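Side-chain contacts in putative regulator (Escherichia coli O6, PDB 3HFI), which is of unknown function but probably regulates transcription, its UTRA domain being of the kind that senses small-molecule effectors in GntR-type regulators: residues A[66-71]-A[117-122]; A[37-42]-A[146-151]; A[137-140]-A[144-147]. All blocks are in the same frame, centred on the assembly; numbering follows the deposited sequence.

Interaction 1. Residues A[66-71]-A[117-122]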
loop_
_atom_site.group_PDB
_atom_site.type_symbol
_atom_site.label_atom_id
_atom_site.label_comp_id
_atom_site.label_asym_id
_atom_site.label_seq_id
_atom_site.Cartn_x
_atom_site.Cartn_y
_atom_site.Cartn_z
ATOM N N ALA A 66 -10.671 10.910 6.317
ATOM C CA ALA A 66 -9.726 10.574 5.248
ATOM C C ALA A 66 -10.347 9.591 4.247
ATOM O O ALA A 66 -10.476 9.918 3.068
ATOM C CB ALA A 66 -8.429 9.979 5.828
ATOM N N MET A 67 -10.748 8.407 4.709
ATOM C CA MET A 67 -11.173 7.394 3.789
ATOM C C MET A 67 -12.217 6.461 4.371
ATOM O O MET A 67 -12.316 6.295 5.589
ATOM C CB MET A 67 -9.963 6.573 3.356
ATOM C CG MET A 67 -9.246 5.884 4.484
ATOM S SD MET A 67 -7.564 5.298 4.036
ATOM C CE MET A 67 -6.630 6.735 4.514
ATOM N N LEU A 68 -12.983 5.855 3.470
ATOM C CA LEU A 68 -13.971 4.827 3.792
ATOM C C LEU A 68 -13.429 3.486 3.300
ATOM O O LEU A 68 -13.035 3.361 2.152
ATOM C CB LEU A 68 -15.311 5.197 3.150
ATOM C CG LEU A 68 -16.503 4.275 3.361
ATOM C CD1 LEU A 68 -17.012 4.301 4.806
ATOM C CD2 LEU A 68 -17.535 4.789 2.388
ATOM N N ILE A 69 -13.366 2.505 4.198
ATOM C CA ILE A 69 -12.793 1.211 3.926
ATOM C C ILE A 69 -13.864 0.157 4.093
ATOM O O ILE A 69 -14.533 0.115 5.139
ATOM C CB ILE A 69 -11.636 0.892 4.886
ATOM C CG1 ILE A 69 -10.659 2.091 4.951
ATOM C CG2 ILE A 69 -10.957 -0.437 4.445
ATOM C CD1 ILE A 69 -9.510 1.923 5.938
ATOM N N GLU A 70 -14.017 -0.694 3.082
ATOM C CA GLU A 70 -14.898 -1.877 3.137
ATOM C C GLU A 70 -14.035 -3.107 3.002
ATOM O O GLU A 70 -13.459 -3.356 1.929
ATOM C CB GLU A 70 -15.864 -1.807 1.983
ATOM C CG GLU A 70 -16.709 -0.621 2.081
ATOM C CD GLU A 70 -17.701 -0.595 0.964
ATOM O OE1 GLU A 70 -17.342 -0.085 -0.131
ATOM O OE2 GLU A 70 -18.846 -1.057 1.209
ATOM N N ASN A 71 -13.852 -3.822 4.096
ATOM C CA ASN A 71 -13.054 -5.022 4.127
ATOM C C ASN A 71 -13.961 -6.261 3.988
ATOM O O ASN A 71 -15.040 -6.312 4.584
ATOM C CB ASN A 71 -12.300 -5.123 5.475
ATOM C CG ASN A 71 -11.447 -3.941 5.773
ATOM O OD1 ASN A 71 -11.681 -3.207 6.736
ATOM N ND2 ASN A 71 -10.394 -3.779 4.984
ATOM N N ASN A 117 -24.095 8.158 -3.209
ATOM C CA ASN A 117 -24.866 8.977 -2.275
ATOM C C ASN A 117 -24.555 8.588 -0.856
ATOM O O ASN A 117 -24.225 9.440 -0.042
ATOM C CB ASN A 117 -26.358 8.833 -2.530
ATOM C CG ASN A 117 -27.202 9.600 -1.531
ATOM O OD1 ASN A 117 -26.925 10.755 -1.207
ATOM N ND2 ASN A 117 -28.263 8.955 -1.048
ATOM N N GLU A 118 -24.659 7.299 -0.579
ATOM C CA GLU A 118 -24.464 6.779 0.757
ATOM C C GLU A 118 -23.025 6.852 1.247
ATOM O O GLU A 118 -22.773 7.151 2.414
ATOM C CB GLU A 118 -24.868 5.323 0.798
ATOM C CG GLU A 118 -24.511 4.703 2.117
ATOM C CD GLU A 118 -25.079 3.335 2.290
ATOM O OE1 GLU A 118 -25.522 2.721 1.274
ATOM O OE2 GLU A 118 -25.066 2.882 3.462
ATOM N N ARG A 119 -22.093 6.473 0.374
ATOM C CA ARG A 119 -20.671 6.644 0.646
ATOM C C ARG A 119 -20.333 8.087 0.731
ATOM O O ARG A 119 -19.506 8.464 1.559
ATOM C CB ARG A 119 -19.828 6.073 -0.472
ATOM C CG ARG A 119 -19.765 4.613 -0.446
ATOM C CD ARG A 119 -19.015 4.170 -1.611
ATOM N NE ARG A 119 -18.989 2.741 -1.520
ATOM C CZ ARG A 119 -19.546 1.908 -2.390
ATOM N NH1 ARG A 119 -20.159 2.360 -3.494
ATOM N NH2 ARG A 119 -19.441 0.603 -2.154
ATOM N N GLY A 120 -20.936 8.868 -0.171
ATOM C CA GLY A 120 -20.771 10.317 -0.192
ATOM C C GLY A 120 -21.032 10.835 1.190
ATOM O O GLY A 120 -20.226 11.562 1.735
ATOM N N HIS A 121 -22.142 10.394 1.779
ATOM C CA HIS A 121 -22.563 10.881 3.080
ATOM C C HIS A 121 -21.529 10.567 4.156
ATOM O O HIS A 121 -21.236 11.378 5.008
ATOM C CB HIS A 121 -23.986 10.376 3.435
ATOM C CG HIS A 121 -25.080 11.353 3.071
ATOM N ND1 HIS A 121 -25.646 11.419 1.810
ATOM C CD2 HIS A 121 -25.684 12.329 3.797
ATOM C CE1 HIS A 121 -26.562 12.375 1.783
ATOM N N PHE A 122 -20.919 9.413 4.088
ATOM C CA PHE A 122 -19.878 9.098 5.053
ATOM C C PHE A 122 -18.626 9.974 4.947
ATOM O O PHE A 122 -17.960 10.202 5.941
ATOM C CB PHE A 122 -19.499 7.625 4.927
ATOM C CG PHE A 122 -20.591 6.696 5.345
ATOM C CD1 PHE A 122 -21.068 6.718 6.643
ATOM C CD2 PHE A 122 -21.139 5.792 4.441
ATOM C CE1 PHE A 122 -22.090 5.859 7.044
ATOM C CE2 PHE A 122 -22.150 4.911 4.824
ATOM C CZ PHE A 122 -22.634 4.943 6.130
#

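Interaction 2. Residues A[37-42]-A[146-151]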
loop_
_atom_site.group_PDB
_atom_site.type_symbol
_atom_site.label_atom_id
_atom_site.label_comp_id
_atom_site.label_asym_id
_atom_site.label_seq_id
_atom_site.Cartn_x
_atom_site.Cartn_y
_atom_site.Cartn_z
ATOM N N ASN A 37 -19.895 -12.886 -3.094
ATOM C CA ASN A 37 -20.403 -12.901 -4.481
ATOM C C ASN A 37 -19.321 -13.433 -5.389
ATOM O O ASN A 37 -18.208 -13.695 -4.926
ATOM C CB ASN A 37 -20.957 -11.546 -4.954
ATOM C CG ASN A 37 -19.888 -10.492 -5.144
ATOM O OD1 ASN A 37 -18.747 -10.774 -5.460
ATOM N ND2 ASN A 37 -20.291 -9.235 -4.946
ATOM N N ARG A 38 -19.656 -13.682 -6.645
ATOM C CA ARG A 38 -18.732 -14.361 -7.529
ATOM C C ARG A 38 -17.428 -13.585 -7.638
ATOM O O ARG A 38 -16.328 -14.173 -7.616
ATOM C CB ARG A 38 -19.316 -14.566 -8.929
ATOM C CG ARG A 38 -20.271 -15.752 -9.043
ATOM C CD ARG A 38 -21.053 -15.715 -10.372
ATOM N NE ARG A 38 -21.805 -14.450 -10.425
ATOM C CZ ARG A 38 -23.083 -14.283 -10.055
ATOM N NH1 ARG A 38 -23.826 -15.320 -9.652
ATOM N NH2 ARG A 38 -23.638 -13.061 -10.112
ATOM N N TYR A 39 -17.515 -12.266 -7.746
ATOM C CA TYR A 39 -16.261 -11.467 -7.937
ATOM C C TYR A 39 -15.394 -11.548 -6.724
ATOM O O TYR A 39 -14.214 -11.800 -6.809
ATOM C CB TYR A 39 -16.629 -10.024 -8.201
ATOM C CG TYR A 39 -15.444 -9.121 -8.425
ATOM C CD1 TYR A 39 -14.660 -9.260 -9.582
ATOM C CD2 TYR A 39 -15.135 -8.103 -7.507
ATOM C CE1 TYR A 39 -13.594 -8.415 -9.829
ATOM C CE2 TYR A 39 -14.047 -7.237 -7.747
ATOM C CZ TYR A 39 -13.281 -7.412 -8.916
ATOM O OH TYR A 39 -12.183 -6.615 -9.199
ATOM N N VAL A 40 -16.011 -11.372 -5.559
ATOM C CA VAL A 40 -15.279 -11.445 -4.319
ATOM C C VAL A 40 -14.728 -12.850 -4.056
ATOM O O VAL A 40 -13.591 -13.028 -3.567
ATOM C CB VAL A 40 -16.149 -10.997 -3.162
ATOM C CG1 VAL A 40 -15.484 -11.369 -1.858
ATOM C CG2 VAL A 40 -16.385 -9.463 -3.214
ATOM N N ALA A 41 -15.535 -13.867 -4.376
ATOM C CA ALA A 41 -15.086 -15.233 -4.195
ATOM C C ALA A 41 -13.864 -15.519 -5.051
ATOM O O ALA A 41 -12.937 -16.134 -4.567
ATOM C CB ALA A 41 -16.247 -16.262 -4.468
ATOM N N GLU A 42 -13.868 -15.109 -6.314
ATOM C CA GLU A 42 -12.679 -15.227 -7.216
ATOM C C GLU A 42 -11.443 -14.508 -6.649
ATOM O O GLU A 42 -10.340 -15.063 -6.558
ATOM C CB GLU A 42 -13.080 -14.667 -8.615
ATOM C CG GLU A 42 -12.006 -14.483 -9.749
ATOM C CD GLU A 42 -12.521 -13.499 -10.907
ATOM O OE1 GLU A 42 -13.777 -13.402 -11.135
ATOM O OE2 GLU A 42 -11.680 -12.812 -11.583
ATOM N N VAL A 146 -6.492 -13.546 2.134
ATOM C CA VAL A 146 -7.268 -13.509 3.371
ATOM C C VAL A 146 -8.296 -12.374 3.378
ATOM O O VAL A 146 -9.340 -12.493 4.027
ATOM C CB VAL A 146 -6.409 -13.434 4.622
ATOM C CG1 VAL A 146 -5.530 -12.153 4.685
ATOM C CG2 VAL A 146 -7.316 -13.531 5.895
ATOM N N GLU A 147 -8.032 -11.287 2.651
ATOM C CA GLU A 147 -8.894 -10.111 2.750
ATOM C C GLU A 147 -8.882 -9.363 1.459
ATOM O O GLU A 147 -7.841 -9.326 0.792
ATOM C CB GLU A 147 -8.450 -9.197 3.902
ATOM C CG GLU A 147 -9.391 -8.022 4.230
ATOM C CD GLU A 147 -9.122 -6.769 3.427
ATOM O OE1 GLU A 147 -7.943 -6.504 3.085
ATOM O OE2 GLU A 147 -10.067 -6.009 3.159
ATOM N N PHE A 148 -10.048 -8.809 1.095
ATOM C CA PHE A 148 -10.274 -8.051 -0.151
ATOM C C PHE A 148 -10.981 -6.765 0.246
ATOM O O PHE A 148 -12.129 -6.792 0.728
ATOM C CB PHE A 148 -11.137 -8.845 -1.163
ATOM C CG PHE A 148 -11.414 -8.102 -2.423
ATOM C CD1 PHE A 148 -10.372 -7.697 -3.241
ATOM C CD2 PHE A 148 -12.700 -7.771 -2.786
ATOM C CE1 PHE A 148 -10.599 -6.990 -4.375
ATOM C CE2 PHE A 148 -12.940 -7.023 -3.959
ATOM C CZ PHE A 148 -11.921 -6.677 -4.736
ATOM N N GLY A 149 -10.267 -5.655 0.107
ATOM C CA GLY A 149 -10.729 -4.350 0.533
ATOM C C GLY A 149 -10.989 -3.413 -0.616
ATOM O O GLY A 149 -10.293 -3.443 -1.641
ATOM N N ASN A 150 -12.006 -2.590 -0.439
ATOM C CA ASN A 150 -12.327 -1.495 -1.328
ATOM C C ASN A 150 -12.193 -0.225 -0.530
ATOM O O ASN A 150 -12.820 -0.109 0.539
ATOM C CB ASN A 150 -13.766 -1.592 -1.786
ATOM C CG ASN A 150 -13.937 -2.549 -2.930
ATOM O OD1 ASN A 150 -14.002 -2.130 -4.061
ATOM N ND2 ASN A 150 -13.985 -3.841 -2.650
ATOM N N VAL A 151 -11.400 0.726 -1.033
ATOM C CA VAL A 151 -11.088 1.939 -0.280
ATOM C C VAL A 151 -11.501 3.143 -1.104
ATOM O O VAL A 151 -11.216 3.198 -2.294
ATOM C CB VAL A 151 -9.604 2.017 0.070
ATOM C CG1 VAL A 151 -9.313 3.242 0.856
ATOM C CG2 VAL A 151 -9.189 0.787 0.877
#

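Interaction 3. Residues A[137-140]-A[144-147]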
loop_
_atom_site.group_PDB
_atom_site.type_symbol
_atom_site.label_atom_id
_atom_site.label_comp_id
_atom_site.label_asym_id
_atom_site.label_seq_id
_atom_site.Cartn_x
_atom_site.Cartn_y
_atom_site.Cartn_z
ATOM N N LEU A 137 -6.011 -6.563 -2.439
ATOM C CA LEU A 137 -6.094 -7.958 -2.063
ATOM C C LEU A 137 -4.884 -8.204 -1.172
ATOM O O LEU A 137 -3.796 -7.906 -1.558
ATOM C CB LEU A 137 -6.082 -8.847 -3.323
ATOM C CG LEU A 137 -6.432 -10.326 -3.180
ATOM C CD1 LEU A 137 -7.731 -10.554 -2.432
ATOM C CD2 LEU A 137 -6.464 -11.043 -4.533
ATOM N N VAL A 138 -5.118 -8.791 -0.006
ATOM C CA VAL A 138 -4.123 -9.047 1.039
ATOM C C VAL A 138 -3.996 -10.555 1.242
ATOM O O VAL A 138 -5.006 -11.249 1.301
ATOM C CB VAL A 138 -4.528 -8.320 2.355
ATOM C CG1 VAL A 138 -3.505 -8.599 3.482
ATOM C CG2 VAL A 138 -4.641 -6.774 2.094
ATOM N N PHE A 139 -2.746 -11.058 1.298
ATOM C CA PHE A 139 -2.431 -12.482 1.251
ATOM C C PHE A 139 -1.568 -12.853 2.438
ATOM O O PHE A 139 -0.663 -12.092 2.828
ATOM C CB PHE A 139 -1.573 -12.834 0.056
ATOM C CG PHE A 139 -2.214 -12.638 -1.289
ATOM C CD1 PHE A 139 -2.552 -13.722 -2.066
ATOM C CD2 PHE A 139 -2.349 -11.374 -1.823
ATOM C CE1 PHE A 139 -3.068 -13.541 -3.360
ATOM C CE2 PHE A 139 -2.861 -11.155 -3.104
ATOM C CZ PHE A 139 -3.219 -12.260 -3.884
ATOM N N PHE A 140 -1.804 -14.051 2.975
ATOM C CA PHE A 140 -0.829 -14.702 3.815
ATOM C C PHE A 140 0.294 -15.327 3.011
ATOM O O PHE A 140 1.452 -15.280 3.370
ATOM C CB PHE A 140 -1.519 -15.812 4.576
ATOM C CG PHE A 140 -2.460 -15.343 5.647
ATOM C CD1 PHE A 140 -2.106 -14.323 6.534
ATOM C CD2 PHE A 140 -3.696 -15.950 5.790
ATOM C CE1 PHE A 140 -2.989 -13.936 7.539
ATOM C CE2 PHE A 140 -4.575 -15.587 6.834
ATOM C CZ PHE A 140 -4.221 -14.591 7.691
ATOM N N LEU A 144 -2.736 -17.960 -0.869
ATOM C CA LEU A 144 -3.755 -17.876 0.152
ATOM C C LEU A 144 -4.118 -16.414 0.478
ATOM O O LEU A 144 -3.577 -15.820 1.407
ATOM C CB LEU A 144 -3.230 -18.585 1.393
ATOM C CG LEU A 144 -4.101 -18.908 2.582
ATOM C CD1 LEU A 144 -5.320 -19.756 2.137
ATOM C CD2 LEU A 144 -3.181 -19.704 3.578
ATOM N N PRO A 145 -5.066 -15.828 -0.266
ATOM C CA PRO A 145 -5.650 -14.553 0.085
ATOM C C PRO A 145 -6.429 -14.646 1.386
ATOM O O PRO A 145 -6.884 -15.730 1.752
ATOM C CB PRO A 145 -6.604 -14.253 -1.109
ATOM C CG PRO A 145 -6.252 -15.191 -2.128
ATOM C CD PRO A 145 -5.754 -16.406 -1.419
ATOM N N VAL A 146 -6.492 -13.546 2.134
ATOM C CA VAL A 146 -7.268 -13.509 3.371
ATOM C C VAL A 146 -8.296 -12.374 3.378
ATOM O O VAL A 146 -9.340 -12.493 4.027
ATOM C CB VAL A 146 -6.409 -13.434 4.622
ATOM C CG1 VAL A 146 -5.530 -12.153 4.685
ATOM C CG2 VAL A 146 -7.316 -13.531 5.895
ATOM N N GLU A 147 -8.032 -11.287 2.651
ATOM C CA GLU A 147 -8.894 -10.111 2.750
ATOM C C GLU A 147 -8.882 -9.363 1.459
ATOM O O GLU A 147 -7.841 -9.326 0.792
ATOM C CB GLU A 147 -8.450 -9.197 3.902
ATOM C CG GLU A 147 -9.391 -8.022 4.230
ATOM C CD GLU A 147 -9.122 -6.769 3.427
ATOM O OE1 GLU A 147 -7.943 -6.504 3.085
ATOM O OE2 GLU A 147 -10.067 -6.009 3.159
#

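Interaction 1. Residues A[66-71]-A[117-122]
Helix 117-123 of this UTRA domain packs on the antiparallel sheet, over strand 65-73, through Leu68 and Glu70, two residues that rise from the same side of the strand. The segments run at 133° to each other, their axes 9.3 Å apart at closest approach, so the contact is made by side chains and not by backbone. Leu68 makes the apolar half of the contact with both methyls. CD2 lies 3.6 Å from CG of Arg119, packed against the aliphatic stem of the arginine, while CD1 comes to 4.2 Å from CB of Phe122, nearly one helical turn further on. The Arg119 chain is extended from CG to NE, which carries the guanidinium past Leu68 to the next residue on the same face of the strand. There NH2 donates to OE1 of Glu70 over 3.0 Å, a salt bridge with an N-H...O angle of 157°. The carboxylate oxygen uses its syn lone pair and sits at the edge of the guanidinium, slightly tilted out of its plane; the two flat groups are turned well away from coplanar, and the link rests on a single N-H rather than on a paired, two-pronged bridge. The same OE1 also accepts from Trp152 NE1 of the neighbouring strand, and OE2 is bonded to Tyr54 OH. A buried carboxylate with three such partners is therefore held in place from several directions, and the arginine, together with its hydrogen-bonding neighbours, would be expected to favour the ionised form of Glu70.

Interaction 2. Residues A[37-42]-A[146-151]
Tyr39 and Phe148 meet with their rings turned steeply against each other, the planes 76° apart and the centroids separated by 5.8 Å. Through this contact helix 38-44, which follows the edge strand 26-35, packs on the sheet of the UTRA domain. The approach is oblique, belonging neither to a stack nor to a regular edge-to-face pair: CE2 of Tyr39 comes to 3.7 Å from CZ of Phe148, so that one corner of the tyrosine ring rests against the far end of the phenylalanine. The two side chains cross at about a right angle. Phe148 sends its ring straight out from strand 144-153 toward the helix, with CG opposite the backbone N (chi1 179°), and thereby brings CD2 as well as CZ up to helix 38-44. Val40, the next residue along that helix, takes the nearer side of the ring: its CG2 methyl lies 4.1 Å from CD2 of Phe148, again obliquely. The ring is thus met at two different places along its length by two successive helical residues, the valine closer to its root and the tyrosine at its end.

The start of the helix is fixed independently. Asn37, at the N-cap, accepts the backbone N-H of Val40 on OD1 over 2.8 Å in an almost straight bond (177°), which ties down the turn from which both Tyr39 and Val40 project. Farther out, the Tyr39 hydroxyl is hydrogen-bonded to OE2 of Glu135 of strand 130-139, a residue that Phe148 also touches. No polar bond joins the two segments themselves. Their cohesion is that of apolar surfaces in contact: a partly exposed tyrosine rests its ring carbons on buried Phe148, while its hydroxyl end is tied to Glu135, which would limit how far the ring can swing.

Interaction 3. Residues A[137-140]-A[144-147]
Phe140 and Val146 pack closely where the hairpin of strands 130-139 and 144-153 closes. CB of Val146 stands over one face of the phenylalanine ring, 4.0 Å from its centroid and 27° off the normal, a CH-pi contact, and the CG2 methyl reaches 3.6 Å from CE2 of Phe140. Val146 holds CG1 between its backbone N and carbonyl carbon (chi1 62°), a conformation that sets this branch above the centre of the ring. Leu144 comes to the same ring from its edge, through CG.

Phe139, next in sequence, turns the other way. Its ring lies over the proline: CB of Pro145 is above one face, and CE1 of Phe139 is 3.8 Å from CG of Pro145. Leu137 shares this side, running alongside Pro145 with CD1 4.1 Å from its CB. On the sheet face opposite to Phe139, the bent chain of Glu147 brings OE1 to 3.5 Å from the CG2 methyl of Val138, while OE2 is bonded to Asn71 ND2.

The register of the two strands shifts here by a classic beta bulge, in which Val146 and Glu147 both face Val138. Val138 O accepts from Val146 N at 2.9 Å and more weakly from Glu147 N, and Val138 N donates to Glu147 O.

Around this hairpin end, helix 91-99 covers Phe140, Val146 and Glu147 through Ile95, Ser99 and Phe92. Strand 105-114 flanks the other edge of strand 130-139, where Tyr105 and Glu107 touch Phe139, and Leu160 of the second subunit packs on Val138.

Overall arrangement
All three contacts hold on to one antiparallel sheet, yet each illustrates a different chemistry. Interactions 2 and 3 are buried, share Val146 and Glu147 of strand 144-153, and have centres about 10 Å apart; Phe148 and Leu137 pack directly between them. The first of these joins helix and strand through aromatic and aliphatic surfaces, with no polar bond between the two segments, whereas the second joins neighbouring strands through backbone bonds around a bulge. Interaction 1, partly buried and about 22 Å from interaction 3 between centres, lies on the other side of the chain's centre and adds a salt bridge to its apolar contacts. Adjacent strands connect it with the others, through Glu70 to Asn150 and Asn71 to Glu147.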